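Local coordinates for mitochondrial antiviral signaling protein (MAVS) (Equus caballus, PDB 4O9L) that probably relays antiviral innate immune signals at mitochondria, its caspase recruitment domain assembling into prion-like filaments, at residues 10-15 against 61-66; 27-32 against 80-85; 34-39 against 72-77. The protein carries 1 engineered substitution. One frame throughout, in Å; residues are numbered along the deposited sequence.

Contact 1 (10-15 against 61-66)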
ATOM      1  N   LYS A  10       1.949 -13.077  -2.947  1.00  5.24           N
ATOM      2  CA  LYS A  10       0.674 -13.555  -2.417  1.00  8.64           C
ATOM      3  C   LYS A  10      -0.115 -12.408  -1.803  1.00  8.64           C
ATOM      4  O   LYS A  10      -1.337 -12.299  -1.985  1.00  5.21           O
ATOM      5  CB  LYS A  10       0.922 -14.637  -1.361  1.00  9.47           C
ATOM      6  CG  LYS A  10      -0.318 -15.048  -0.589  1.00 13.06           C
ATOM      7  CD  LYS A  10       0.003 -16.136   0.430  1.00 16.66           C
ATOM      8  CE  LYS A  10       0.590 -17.380  -0.244  1.00 19.72           C
ATOM      9  NZ  LYS A  10       1.371 -18.194   0.735  1.00 20.20           N
ATOM     10  N   THR A  11       0.594 -11.544  -1.087  1.00  5.19           N
ATOM     11  CA  THR A  11      -0.022 -10.377  -0.467  1.00  4.09           C
ATOM     12  C   THR A  11      -0.515  -9.388  -1.528  1.00  4.21           C
ATOM     13  O   THR A  11      -1.654  -8.925  -1.465  1.00  4.28           O
ATOM     14  CB  THR A  11       0.944  -9.675   0.507  1.00  3.91           C
ATOM     15  OG1 THR A  11       1.403 -10.622   1.479  1.00  3.69           O
ATOM     16  CG2 THR A  11       0.242  -8.500   1.236  1.00  3.37           C
ATOM     17  N   PHE A  12       0.333  -9.083  -2.511  1.00  4.30           N
ATOM     18  CA  PHE A  12      -0.077  -8.189  -3.583  1.00  5.58           C
ATOM     19  C   PHE A  12      -1.319  -8.723  -4.304  1.00  8.22           C
ATOM     20  O   PHE A  12      -2.248  -7.970  -4.616  1.00  6.34           O
ATOM     21  CB  PHE A  12       1.062  -7.951  -4.576  1.00  4.66           C
ATOM     22  CG  PHE A  12       0.694  -6.996  -5.681  1.00  6.07           C
ATOM     23  CD1 PHE A  12       0.771  -5.624  -5.479  1.00  5.50           C
ATOM     24  CD2 PHE A  12       0.251  -7.470  -6.907  1.00  6.51           C
ATOM     25  CE1 PHE A  12       0.413  -4.732  -6.492  1.00  9.56           C
ATOM     26  CE2 PHE A  12      -0.114  -6.590  -7.923  1.00  9.16           C
ATOM     27  CZ  PHE A  12      -0.028  -5.228  -7.726  1.00 10.99           C
ATOM     28  N   GLN A  13      -1.344 -10.026  -4.556  1.00  7.06           N
ATOM     29  CA  GLN A  13      -2.467 -10.622  -5.267  1.00  9.07           C
ATOM     30  C   GLN A  13      -3.745 -10.575  -4.433  1.00  6.05           C
ATOM     31  O   GLN A  13      -4.845 -10.395  -4.964  1.00  8.45           O
ATOM     32  CB  GLN A  13      -2.138 -12.057  -5.696  1.00 10.38           C
ATOM     33  CG  GLN A  13      -0.968 -12.162  -6.689  1.00 13.52           C
ATOM     34  CD  GLN A  13      -1.142 -11.279  -7.925  1.00 21.98           C
ATOM     35  OE1 GLN A  13      -2.251 -11.128  -8.450  1.00 25.81           O
ATOM     36  NE2 GLN A  13      -0.039 -10.700  -8.401  1.00 24.91           N
ATOM     37  N   TYR A  14      -3.598 -10.724  -3.126  1.00  9.26           N
ATOM     38  CA  TYR A  14      -4.737 -10.628  -2.228  1.00  8.24           C
ATOM     39  C   TYR A  14      -5.340  -9.224  -2.282  1.00  8.40           C
ATOM     40  O   TYR A  14      -6.561  -9.074  -2.419  1.00  6.25           O
ATOM     41  CB  TYR A  14      -4.330 -10.983  -0.796  1.00  5.28           C
ATOM     42  CG  TYR A  14      -5.415 -10.709   0.224  1.00 10.73           C
ATOM     43  CD1 TYR A  14      -6.475 -11.593   0.403  1.00 14.28           C
ATOM     44  CD2 TYR A  14      -5.376  -9.565   1.010  1.00 20.90           C
ATOM     45  CE1 TYR A  14      -7.474 -11.339   1.353  1.00 21.47           C
ATOM     46  CE2 TYR A  14      -6.367  -9.295   1.957  1.00 21.00           C
ATOM     47  CZ  TYR A  14      -7.410 -10.181   2.124  1.00 24.25           C
ATOM     48  OH  TYR A  14      -8.383  -9.905   3.069  1.00 26.88           O
ATOM     49  N   ILE A  15      -4.487  -8.204  -2.165  1.00  4.92           N
ATOM     50  CA  ILE A  15      -4.948  -6.818  -2.196  1.00  4.73           C
ATOM     51  C   ILE A  15      -5.683  -6.551  -3.517  1.00 11.97           C
ATOM     52  O   ILE A  15      -6.776  -5.979  -3.525  1.00  9.12           O
ATOM     53  CB  ILE A  15      -3.778  -5.821  -1.978  1.00  4.19           C
ATOM     54  CG1 ILE A  15      -3.223  -5.963  -0.554  1.00  3.82           C
ATOM     55  CG2 ILE A  15      -4.237  -4.390  -2.198  1.00  6.60           C
ATOM     56  CD1 ILE A  15      -1.871  -5.239  -0.309  1.00  4.12           C
ATOM     57  N   LEU A  61      -0.731   3.398  -6.148  1.00  6.74           N
ATOM     58  CA  LEU A  61       0.010   3.268  -4.895  1.00  7.26           C
ATOM     59  C   LEU A  61       0.480   1.824  -4.658  1.00  5.22           C
ATOM     60  O   LEU A  61       1.633   1.585  -4.290  1.00  6.01           O
ATOM     61  CB  LEU A  61      -0.840   3.750  -3.714  1.00  3.33           C
ATOM     62  CG  LEU A  61      -0.202   3.592  -2.323  1.00  4.50           C
ATOM     63  CD1 LEU A  61       1.134   4.331  -2.258  1.00  7.22           C
ATOM     64  CD2 LEU A  61      -1.133   4.086  -1.214  1.00  6.04           C
ATOM     65  N   PHE A  62      -0.409   0.862  -4.886  1.00  3.65           N
ATOM     66  CA  PHE A  62      -0.060  -0.538  -4.634  1.00  3.68           C
ATOM     67  C   PHE A  62       1.005  -1.042  -5.597  1.00  3.98           C
ATOM     68  O   PHE A  62       1.955  -1.721  -5.184  1.00  4.12           O
ATOM     69  CB  PHE A  62      -1.311  -1.431  -4.628  1.00  6.73           C
ATOM     70  CG  PHE A  62      -2.201  -1.223  -3.416  1.00  8.30           C
ATOM     71  CD1 PHE A  62      -1.664  -1.265  -2.126  1.00  3.27           C
ATOM     72  CD2 PHE A  62      -3.563  -0.975  -3.564  1.00  9.90           C
ATOM     73  CE1 PHE A  62      -2.475  -1.076  -1.000  1.00  3.17           C
ATOM     74  CE2 PHE A  62      -4.387  -0.782  -2.445  1.00  6.81           C
ATOM     75  CZ  PHE A  62      -3.839  -0.828  -1.163  1.00  5.14           C
ATOM     76  N   THR A  63       0.886  -0.696  -6.878  1.00  4.35           N
ATOM     77  CA  THR A  63       1.926  -1.106  -7.827  1.00  7.30           C
ATOM     78  C   THR A  63       3.235  -0.356  -7.557  1.00  6.03           C
ATOM     79  O   THR A  63       4.327  -0.889  -7.785  1.00  5.81           O
ATOM     80  CB  THR A  63       1.466  -1.030  -9.317  1.00 11.02           C
ATOM     81  OG1 THR A  63       1.170   0.317  -9.671  1.00 12.47           O
ATOM     82  CG2 THR A  63       0.215  -1.854  -9.522  1.00 14.04           C
ATOM     83  N   SER A  64       3.134   0.867  -7.045  1.00  4.47           N
ATOM     84  CA  SER A  64       4.335   1.599  -6.642  1.00  4.49           C
ATOM     85  C   SER A  64       5.000   0.951  -5.428  1.00  4.24           C
ATOM     86  O   SER A  64       6.226   0.823  -5.374  1.00  6.78           O
ATOM     87  CB  SER A  64       4.018   3.069  -6.345  1.00  5.86           C
ATOM     88  OG  SER A  64       3.656   3.743  -7.537  1.00  8.82           O
ATOM     89  N   LEU A  65       4.188   0.551  -4.454  1.00  3.85           N
ATOM     90  CA  LEU A  65       4.703  -0.103  -3.251  1.00  5.14           C
ATOM     91  C   LEU A  65       5.444  -1.387  -3.617  1.00  3.85           C
ATOM     92  O   LEU A  65       6.541  -1.653  -3.136  1.00  4.20           O
ATOM     93  CB  LEU A  65       3.557  -0.396  -2.270  1.00  3.28           C
ATOM     94  CG  LEU A  65       3.036   0.789  -1.438  1.00  3.10           C
ATOM     95  CD1 LEU A  65       1.749   0.405  -0.715  1.00  3.74           C
ATOM     96  CD2 LEU A  65       4.089   1.253  -0.428  1.00  3.09           C
ATOM     97  N   ARG A  66       4.848  -2.151  -4.523  1.00  4.04           N
ATOM     98  CA  ARG A  66       5.354  -3.464  -4.911  1.00  4.31           C
ATOM     99  C   ARG A  66       6.791  -3.434  -5.477  1.00  9.67           C
ATOM    100  O   ARG A  66       7.521  -4.430  -5.396  1.00  5.45           O
ATOM    101  CB  ARG A  66       4.373  -4.090  -5.917  1.00  4.59           C
ATOM    102  CG  ARG A  66       4.723  -5.486  -6.372  1.00 16.07           C
ATOM    103  CD  ARG A  66       3.912  -5.874  -7.590  1.00 22.89           C
ATOM    104  NE  ARG A  66       3.816  -7.324  -7.710  1.00 36.09           N
ATOM    105  CZ  ARG A  66       3.153  -7.951  -8.673  1.00 45.11           C
ATOM    106  NH1 ARG A  66       3.119  -9.279  -8.700  1.00 48.52           N
ATOM    107  NH2 ARG A  66       2.524  -7.248  -9.607  1.00 47.63           N
TER
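In the helical bundle of this caspase recruitment domain, Phe12 and Ile15 of helix 6-17 meet Phe62, Thr63 and Arg66 of helix 39-66. The two short segments run antiparallel, at 178°, with their axes 11.2 Å apart, so side chains bridge the distance. The guanidinium of Arg66 lies flat on the ring of Phe12, with the planes 15° apart. Its CZ sits off-centre, 3.9 Å from the ring centroid, in a cation-pi contact. Arg66 CD is over the middle of the same face, 3.7 Å from the centroid, as a CH-pi donor. Phe12 CG is anti to the backbone N (chi1 -178°), which puts CG on the side of helix 39-66. At the ring edge, Phe12 CE1 is 3.6 Å from Phe62 O, and Phe12 CZ touches Thr63 CG2. One turn further on, Ile15 CG2 points into the face of the Phe62 ring, 3.6 Å from its centroid. Trp71 of helix 71-81 packs on both Phe12 and Ile15. No hydrogen bond spans the segments. The contact therefore rests on dispersion and cation-pi attraction, with the arginine using its alkyl chain as well as its charged end.

Contact 2 (27-32 against 80-85). Engineered in segment 27-32: Arg29 (natural residue Glu).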
ATOM      1  N   VAL A  27      -5.356   8.183   0.399  1.00  3.49           N
ATOM      2  CA  VAL A  27      -3.983   8.179  -0.113  1.00  6.72           C
ATOM      3  C   VAL A  27      -3.098   9.249   0.522  1.00  4.51           C
ATOM      4  O   VAL A  27      -1.975   8.968   0.965  1.00  4.85           O
ATOM      5  CB  VAL A  27      -3.951   8.308  -1.656  1.00  8.62           C
ATOM      6  CG1 VAL A  27      -2.523   8.611  -2.158  1.00  3.40           C
ATOM      7  CG2 VAL A  27      -4.478   7.037  -2.292  1.00  8.40           C
ATOM      8  N   LEU A  28      -3.604  10.472   0.598  1.00  3.62           N
ATOM      9  CA  LEU A  28      -2.787  11.578   1.081  1.00  3.82           C
ATOM     10  C   LEU A  28      -2.370  11.369   2.528  1.00  6.04           C
ATOM     11  O   LEU A  28      -1.250  11.693   2.911  1.00  7.29           O
ATOM     12  CB  LEU A  28      -3.518  12.909   0.910  1.00  9.60           C
ATOM     13  CG  LEU A  28      -3.583  13.478  -0.508  1.00  7.51           C
ATOM     14  CD1 LEU A  28      -3.994  14.961  -0.431  1.00  9.85           C
ATOM     15  CD2 LEU A  28      -2.251  13.317  -1.244  1.00  4.07           C
ATOM     16  N   ARG A  29      -3.271  10.808   3.327  1.00  5.60           N
ATOM     17  CA  ARG A  29      -2.979  10.542   4.725  1.00  8.21           C
ATOM     18  C   ARG A  29      -1.973   9.414   4.917  1.00  6.93           C
ATOM     19  O   ARG A  29      -1.137   9.484   5.811  1.00  6.45           O
ATOM     20  CB  ARG A  29      -4.264  10.214   5.490  1.00 11.33           C
ATOM     21  CG  ARG A  29      -4.024   9.917   6.949  1.00 12.12           C
ATOM     22  CD  ARG A  29      -5.317   9.661   7.706  1.00 13.47           C
ATOM     23  NE  ARG A  29      -5.040   9.479   9.125  1.00  9.51           N
ATOM     24  CZ  ARG A  29      -5.919   9.016  10.003  1.00 11.11           C
ATOM     25  NH1 ARG A  29      -5.569   8.882  11.280  1.00 12.27           N
ATOM     26  NH2 ARG A  29      -7.141   8.687   9.597  1.00 11.95           N
ATOM     27  N   ILE A  30      -2.037   8.382   4.083  1.00  3.79           N
ATOM     28  CA  ILE A  30      -1.176   7.219   4.293  1.00  3.37           C
ATOM     29  C   ILE A  30       0.256   7.410   3.775  1.00  5.67           C
ATOM     30  O   ILE A  30       1.193   6.865   4.367  1.00  3.40           O
ATOM     31  CB  ILE A  30      -1.792   5.903   3.746  1.00  3.15           C
ATOM     32  CG1 ILE A  30      -1.111   4.686   4.412  1.00  5.71           C
ATOM     33  CG2 ILE A  30      -1.681   5.847   2.215  1.00  3.26           C
ATOM     34  CD1 ILE A  30      -1.812   3.328   4.172  1.00  7.08           C
ATOM     35  N   LEU A  31       0.417   8.194   2.701  1.00  3.43           N
ATOM     36  CA  LEU A  31       1.721   8.383   2.038  1.00  4.81           C
ATOM     37  C   LEU A  31       2.931   8.662   2.963  1.00  6.12           C
ATOM     38  O   LEU A  31       3.957   7.990   2.838  1.00  5.73           O
ATOM     39  CB  LEU A  31       1.643   9.454   0.936  1.00  3.71           C
ATOM     40  CG  LEU A  31       0.981   9.099  -0.394  1.00  3.67           C
ATOM     41  CD1 LEU A  31       0.930  10.320  -1.317  1.00  3.79           C
ATOM     42  CD2 LEU A  31       1.723   7.957  -1.084  1.00  6.93           C
ATOM     43  N   PRO A  32       2.822   9.646   3.887  1.00  4.12           N
ATOM     44  CA  PRO A  32       4.014   9.963   4.682  1.00  6.53           C
ATOM     45  C   PRO A  32       4.431   8.827   5.618  1.00  6.60           C
ATOM     46  O   PRO A  32       5.564   8.843   6.109  1.00 10.76           O
ATOM     47  CB  PRO A  32       3.576  11.180   5.514  1.00  5.53           C
ATOM     48  CG  PRO A  32       2.317  11.680   4.876  1.00  7.89           C
ATOM     49  CD  PRO A  32       1.673  10.484   4.281  1.00  4.50           C
ATOM     50  N   ARG A  80      -2.007   0.799  10.375  1.00  3.71           N
ATOM     51  CA  ARG A  80      -2.222   1.003  11.807  1.00  4.14           C
ATOM     52  C   ARG A  80      -2.153   2.483  12.163  1.00  6.48           C
ATOM     53  O   ARG A  80      -2.970   2.997  12.934  1.00  7.17           O
ATOM     54  CB  ARG A  80      -1.177   0.222  12.620  1.00  4.35           C
ATOM     55  CG  ARG A  80      -1.366  -1.289  12.557  1.00  4.98           C
ATOM     56  CD  ARG A  80      -0.166  -2.016  13.111  1.00  8.81           C
ATOM     57  NE  ARG A  80      -0.334  -3.468  13.062  1.00 10.61           N
ATOM     58  CZ  ARG A  80       0.676  -4.331  13.110  1.00 14.14           C
ATOM     59  NH1 ARG A  80       1.927  -3.885  13.183  1.00 11.53           N
ATOM     60  NH2 ARG A  80       0.439  -5.633  13.069  1.00 19.04           N
ATOM     61  N   ALA A  81      -1.180   3.177  11.589  1.00  5.99           N
ATOM     62  CA  ALA A  81      -0.992   4.596  11.897  1.00  6.17           C
ATOM     63  C   ALA A  81      -2.130   5.481  11.370  1.00 12.07           C
ATOM     64  O   ALA A  81      -2.311   6.620  11.814  1.00  5.07           O
ATOM     65  CB  ALA A  81       0.347   5.068  11.374  1.00  5.21           C
ATOM     66  N   CYS A  82      -2.900   4.952  10.420  1.00  4.36           N
ATOM     67  CA  CYS A  82      -3.992   5.696   9.802  1.00  6.97           C
ATOM     68  C   CYS A  82      -5.353   5.129  10.177  1.00  4.71           C
ATOM     69  O   CYS A  82      -6.297   5.262   9.394  1.00  9.24           O
ATOM     70  CB  CYS A  82      -3.861   5.694   8.267  1.00  5.07           C
ATOM     71  SG  CYS A  82      -2.435   6.622   7.655  1.00 12.51           S
ATOM     72  N   GLU A  83      -5.443   4.483  11.344  1.00  5.00           N
ATOM     73  CA  GLU A  83      -6.728   4.031  11.900  1.00  5.44           C
ATOM     74  C   GLU A  83      -7.419   2.999  11.011  1.00  5.25           C
ATOM     75  O   GLU A  83      -8.636   3.044  10.810  1.00  5.58           O
ATOM     76  CB  GLU A  83      -7.657   5.222  12.137  1.00  5.94           C
ATOM     77  CG  GLU A  83      -7.070   6.232  13.088  1.00  9.20           C
ATOM     78  CD  GLU A  83      -7.986   7.394  13.408  1.00 11.93           C
ATOM     79  OE1 GLU A  83      -8.707   7.325  14.432  1.00  9.99           O
ATOM     80  OE2 GLU A  83      -7.979   8.374  12.632  1.00 11.12           O
ATOM     81  N   LEU A  84      -6.619   2.084  10.479  1.00  5.46           N
ATOM     82  CA  LEU A  84      -7.102   0.993   9.636  1.00  6.18           C
ATOM     83  C   LEU A  84      -6.429  -0.314  10.070  1.00  6.56           C
ATOM     84  O   LEU A  84      -5.949  -1.097   9.234  1.00  4.91           O
ATOM     85  CB  LEU A  84      -6.852   1.309   8.152  1.00  4.27           C
ATOM     86  CG  LEU A  84      -7.741   2.419   7.557  1.00  4.45           C
ATOM     87  CD1 LEU A  84      -7.222   2.886   6.195  1.00  4.07           C
ATOM     88  CD2 LEU A  84      -9.212   1.990   7.436  1.00  4.90           C
ATOM     89  N   SER A  85      -6.396  -0.539  11.385  1.00  4.85           N
ATOM     90  CA  SER A  85      -5.679  -1.681  11.950  1.00  4.99           C
ATOM     91  C   SER A  85      -6.264  -3.026  11.525  1.00  8.54           C
ATOM     92  O   SER A  85      -5.553  -4.027  11.502  1.00  8.55           O
ATOM     93  CB  SER A  85      -5.619  -1.608  13.482  1.00  8.99           C
ATOM     94  OG  SER A  85      -4.765  -0.565  13.913  1.00 11.87           O
TER
HETATM   95  O   HOH W   1      -9.796   7.676  10.839  1.00 26.91           O
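Glu83 OE2 is gripped by both terminal nitrogens of Arg29, an engineered residue that replaces the natural glutamate, and by a water. Arg29 NH1 gives the stronger bond of the salt bridge, 2.8 Å to Glu83 OE2 with an N-H...O angle of 152°. The bond from Arg29 NH2 to the same oxygen is weak, at 3.2 Å. The oxygen lies near the guanidinium plane, while the arginine approaches it on the anti side of the carboxylate, somewhat out of its plane. The two planar groups are turned 74° from each other, so this is not the flat two-oxygen pairing. The water accepts from Arg29 NH2 and donates weakly to Glu83 OE2, closing a small ring. Arg29 CG is anti to the backbone N (chi1 180°), and the chain stays extended as far as NE, which carries the guanidinium across to the turn at Cys82 and Glu83. One guanidinium face has Cys82 O 3.5 Å above its plane, displaced from the centre of the group.

Nearer the backbone, Cys82 SG is 3.7 Å from Arg29 CG and 3.6 Å from Ile30 CA, with Arg29 O also close. Tyr33 also packs on Cys82, and Ile30 continues inward to Leu75, Ala78 and Leu79. The salt bridge belongs to this engineered form, in an exposed place. Glu83 has positive phi and is the C-prime residue of a Schellman motif, with Leu84 N bonded to Leu79 O and Glu83 N to Arg80 O. This Schellman-capped end of helix 71-81 packs against helix 27-30 in the helical bundle of the caspase recruitment domain.

Contact 3 (34-39 against 72-77)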
ATOM      1  N   LEU A  34       4.509   5.568   4.748  1.00  3.59           N
ATOM      2  CA  LEU A  34       5.089   4.474   3.974  1.00  3.44           C
ATOM      3  C   LEU A  34       6.571   4.728   3.746  1.00  3.78           C
ATOM      4  O   LEU A  34       6.964   5.254   2.704  1.00  6.66           O
ATOM      5  CB  LEU A  34       4.348   4.324   2.635  1.00  3.25           C
ATOM      6  CG  LEU A  34       2.868   3.933   2.788  1.00  3.01           C
ATOM      7  CD1 LEU A  34       2.068   4.231   1.519  1.00  4.78           C
ATOM      8  CD2 LEU A  34       2.724   2.458   3.152  1.00  5.20           C
ATOM      9  N   SER A  35       7.391   4.362   4.728  1.00  3.96           N
ATOM     10  CA  SER A  35       8.821   4.675   4.716  1.00  4.43           C
ATOM     11  C   SER A  35       9.591   3.986   3.587  1.00  4.48           C
ATOM     12  O   SER A  35      10.757   4.302   3.342  1.00  4.96           O
ATOM     13  CB  SER A  35       9.452   4.354   6.083  1.00  4.81           C
ATOM     14  OG  SER A  35       9.331   2.968   6.405  1.00  4.38           O
ATOM     15  N   CYS A  36       8.948   3.041   2.900  1.00  4.10           N
ATOM     16  CA  CYS A  36       9.611   2.328   1.816  1.00  4.23           C
ATOM     17  C   CYS A  36       9.584   3.126   0.529  1.00  8.53           C
ATOM     18  O   CYS A  36      10.356   2.846  -0.374  1.00  5.92           O
ATOM     19  CB  CYS A  36       8.995   0.946   1.578  1.00  3.87           C
ATOM     20  SG  CYS A  36       7.289   0.993   0.990  1.00  7.31           S
ATOM     21  N   LEU A  37       8.700   4.121   0.454  1.00  7.69           N
ATOM     22  CA  LEU A  37       8.644   5.001  -0.713  1.00  6.40           C
ATOM     23  C   LEU A  37       9.809   5.997  -0.703  1.00 11.29           C
ATOM     24  O   LEU A  37      10.247   6.450   0.359  1.00 11.10           O
ATOM     25  CB  LEU A  37       7.302   5.754  -0.757  1.00  5.21           C
ATOM     26  CG  LEU A  37       6.068   4.857  -0.858  1.00  4.60           C
ATOM     27  CD1 LEU A  37       4.776   5.673  -0.889  1.00  7.18           C
ATOM     28  CD2 LEU A  37       6.179   3.998  -2.122  1.00 11.34           C
ATOM     29  N   THR A  38      10.324   6.330  -1.884  1.00  8.27           N
ATOM     30  CA  THR A  38      11.352   7.364  -1.990  1.00 13.70           C
ATOM     31  C   THR A  38      10.692   8.736  -1.997  1.00 19.94           C
ATOM     32  O   THR A  38       9.473   8.843  -2.200  1.00  5.83           O
ATOM     33  CB  THR A  38      12.202   7.187  -3.252  1.00 15.79           C
ATOM     34  OG1 THR A  38      11.352   7.248  -4.402  1.00 15.33           O
ATOM     35  CG2 THR A  38      12.913   5.833  -3.222  1.00 10.02           C
ATOM     36  N   THR A  39      11.480   9.785  -1.761  1.00 17.82           N
ATOM     37  CA  THR A  39      10.942  11.145  -1.799  1.00 18.76           C
ATOM     38  C   THR A  39      10.357  11.428  -3.175  1.00 14.91           C
ATOM     39  O   THR A  39       9.323  12.085  -3.296  1.00 16.24           O
ATOM     40  CB  THR A  39      12.011  12.199  -1.476  1.00 28.74           C
ATOM     41  OG1 THR A  39      13.232  11.856  -2.147  1.00 35.94           O
ATOM     42  CG2 THR A  39      12.261  12.258   0.025  1.00 23.90           C
ATOM     43  N   VAL A  72       5.357  -4.619   2.250  1.00  2.82           N
ATOM     44  CA  VAL A  72       4.271  -5.237   3.010  1.00  3.29           C
ATOM     45  C   VAL A  72       4.260  -4.730   4.458  1.00  3.36           C
ATOM     46  O   VAL A  72       3.230  -4.326   4.983  1.00  2.54           O
ATOM     47  CB  VAL A  72       4.324  -6.777   2.962  1.00  3.21           C
ATOM     48  CG1 VAL A  72       3.289  -7.373   3.909  1.00  2.80           C
ATOM     49  CG2 VAL A  72       4.082  -7.273   1.536  1.00  2.98           C
ATOM     50  N   HIS A  73       5.424  -4.723   5.091  1.00  5.83           N
ATOM     51  CA  HIS A  73       5.520  -4.300   6.487  1.00  3.85           C
ATOM     52  C   HIS A  73       5.399  -2.789   6.635  1.00  4.35           C
ATOM     53  O   HIS A  73       4.853  -2.287   7.628  1.00  2.80           O
ATOM     54  CB  HIS A  73       6.804  -4.881   7.096  1.00  2.79           C
ATOM     55  CG  HIS A  73       6.931  -6.337   6.836  1.00  4.54           C
ATOM     56  ND1 HIS A  73       6.153  -7.282   7.485  1.00  6.47           N
ATOM     57  CD2 HIS A  73       7.662  -7.042   5.928  1.00  6.81           C
ATOM     58  CE1 HIS A  73       6.422  -8.483   7.022  1.00  2.71           C
ATOM     59  NE2 HIS A  73       7.345  -8.360   6.068  1.00  3.26           N
ATOM     60  N   SER A  74       5.885  -2.064   5.635  1.00  3.31           N
ATOM     61  CA  SER A  74       5.643  -0.628   5.572  1.00  2.90           C
ATOM     62  C   SER A  74       4.134  -0.362   5.549  1.00  5.96           C
ATOM     63  O   SER A  74       3.627   0.439   6.337  1.00  2.85           O
ATOM     64  CB  SER A  74       6.317  -0.033   4.327  1.00  3.04           C
ATOM     65  OG  SER A  74       6.257   1.386   4.350  1.00  4.67           O
ATOM     66  N   LEU A  75       3.415  -1.048   4.659  1.00  3.73           N
ATOM     67  CA  LEU A  75       1.963  -0.876   4.550  1.00  2.59           C
ATOM     68  C   LEU A  75       1.220  -1.238   5.831  1.00  2.63           C
ATOM     69  O   LEU A  75       0.320  -0.517   6.255  1.00  2.73           O
ATOM     70  CB  LEU A  75       1.415  -1.705   3.397  1.00  2.57           C
ATOM     71  CG  LEU A  75      -0.099  -1.734   3.178  1.00  2.64           C
ATOM     72  CD1 LEU A  75      -0.629  -0.331   2.879  1.00  2.67           C
ATOM     73  CD2 LEU A  75      -0.403  -2.701   2.014  1.00  2.74           C
ATOM     74  N   ILE A  76       1.593  -2.358   6.439  1.00  3.03           N
ATOM     75  CA  ILE A  76       0.967  -2.787   7.684  1.00  2.74           C
ATOM     76  C   ILE A  76       1.129  -1.703   8.743  1.00  3.68           C
ATOM     77  O   ILE A  76       0.146  -1.305   9.382  1.00  3.10           O
ATOM     78  CB  ILE A  76       1.552  -4.127   8.185  1.00  2.72           C
ATOM     79  CG1 ILE A  76       1.056  -5.270   7.294  1.00  2.69           C
ATOM     80  CG2 ILE A  76       1.180  -4.387   9.663  1.00  2.93           C
ATOM     81  CD1 ILE A  76       1.867  -6.528   7.403  1.00  2.67           C
ATOM     82  N   GLY A  77       2.357  -1.214   8.922  1.00  2.95           N
ATOM     83  CA  GLY A  77       2.602  -0.141   9.883  1.00  3.23           C
ATOM     84  C   GLY A  77       1.795   1.116   9.584  1.00  3.32           C
ATOM     85  O   GLY A  77       1.241   1.765  10.485  1.00  3.61           O
TER
HETATM   86  O   HOH W   2       7.268   1.763   7.497  1.00 14.27           O
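Ser74 OG stands anti to the backbone N (chi1 -172°), and this sends the hydroxyl from helix 71-81 into the turn at residues 34-37. Cys36 SG is placed between its own backbone N and carbonyl carbon (chi1 65°), which brings the sulfur alongside the serine. The sulfur lies 3.5 Å from Ser74 OG and 3.6 Å from Ser74 CB.

The turn from Leu34 to Leu37 is a type I beta turn, closed by a bond from Leu37 N to Leu34 O. Three of its backbone atoms come close to the serine oxygen. Cys36 N donates a weak hydrogen bond to Ser74 OG, 3.5 Å long with an N-H...O angle of 151°. Ser35 N comes nearer the same oxygen, at 3.2 Å, but its angle is too poor for a hydrogen bond. Leu34 CA also touches the oxygen, at 3.3 Å. A water joins Ser35 OG, 2.6 Å away, to Ser74 OG by a longer, weak bond. Across this contact the hydroxyl has one weak backbone bond, one weak water bond and close packing.

Beyond the hydroxyl, Leu34 turns its CD2 branch to the helix backbone. Leu34 CD2 is 3.7 Å from Leu75 CA, and it meets the Leu75 side chain more loosely at CD1. The contact therefore passes from a polar, exposed side at Ser35 to a buried apolar pair.

This loop leads from helix 27-30 into helix 39-66, whose N-cap is Thr38. Leu61 of helix 39-66 packs on Leu34, and Leu65 packs on Cys36 and Leu37. On the other segment, Leu75 meets Ile15 of helix 6-17, and Ile76 meets Ala88, Val91 and Ala92 of helix 85-96.

In the fold
From the N terminus, helix 6-17 opens contact 1, which closes only when the chain reaches the end of helix 39-66. Helix 27-30 opens contact 2, and the loop after it opens contact 3. After contact 1 has closed, contact 3 closes on helix 71-81, and contact 2 last, at the C-terminal end of that helix. Contact 3 is therefore nested inside contact 2, and contact 1 crosses both. Contacts 1 and 2 lie on opposite sides of the chain's centre. Leu61 touches Leu31 and Ile30, and Leu31 meets Leu37, so one apolar core joins all three contacts within the domain.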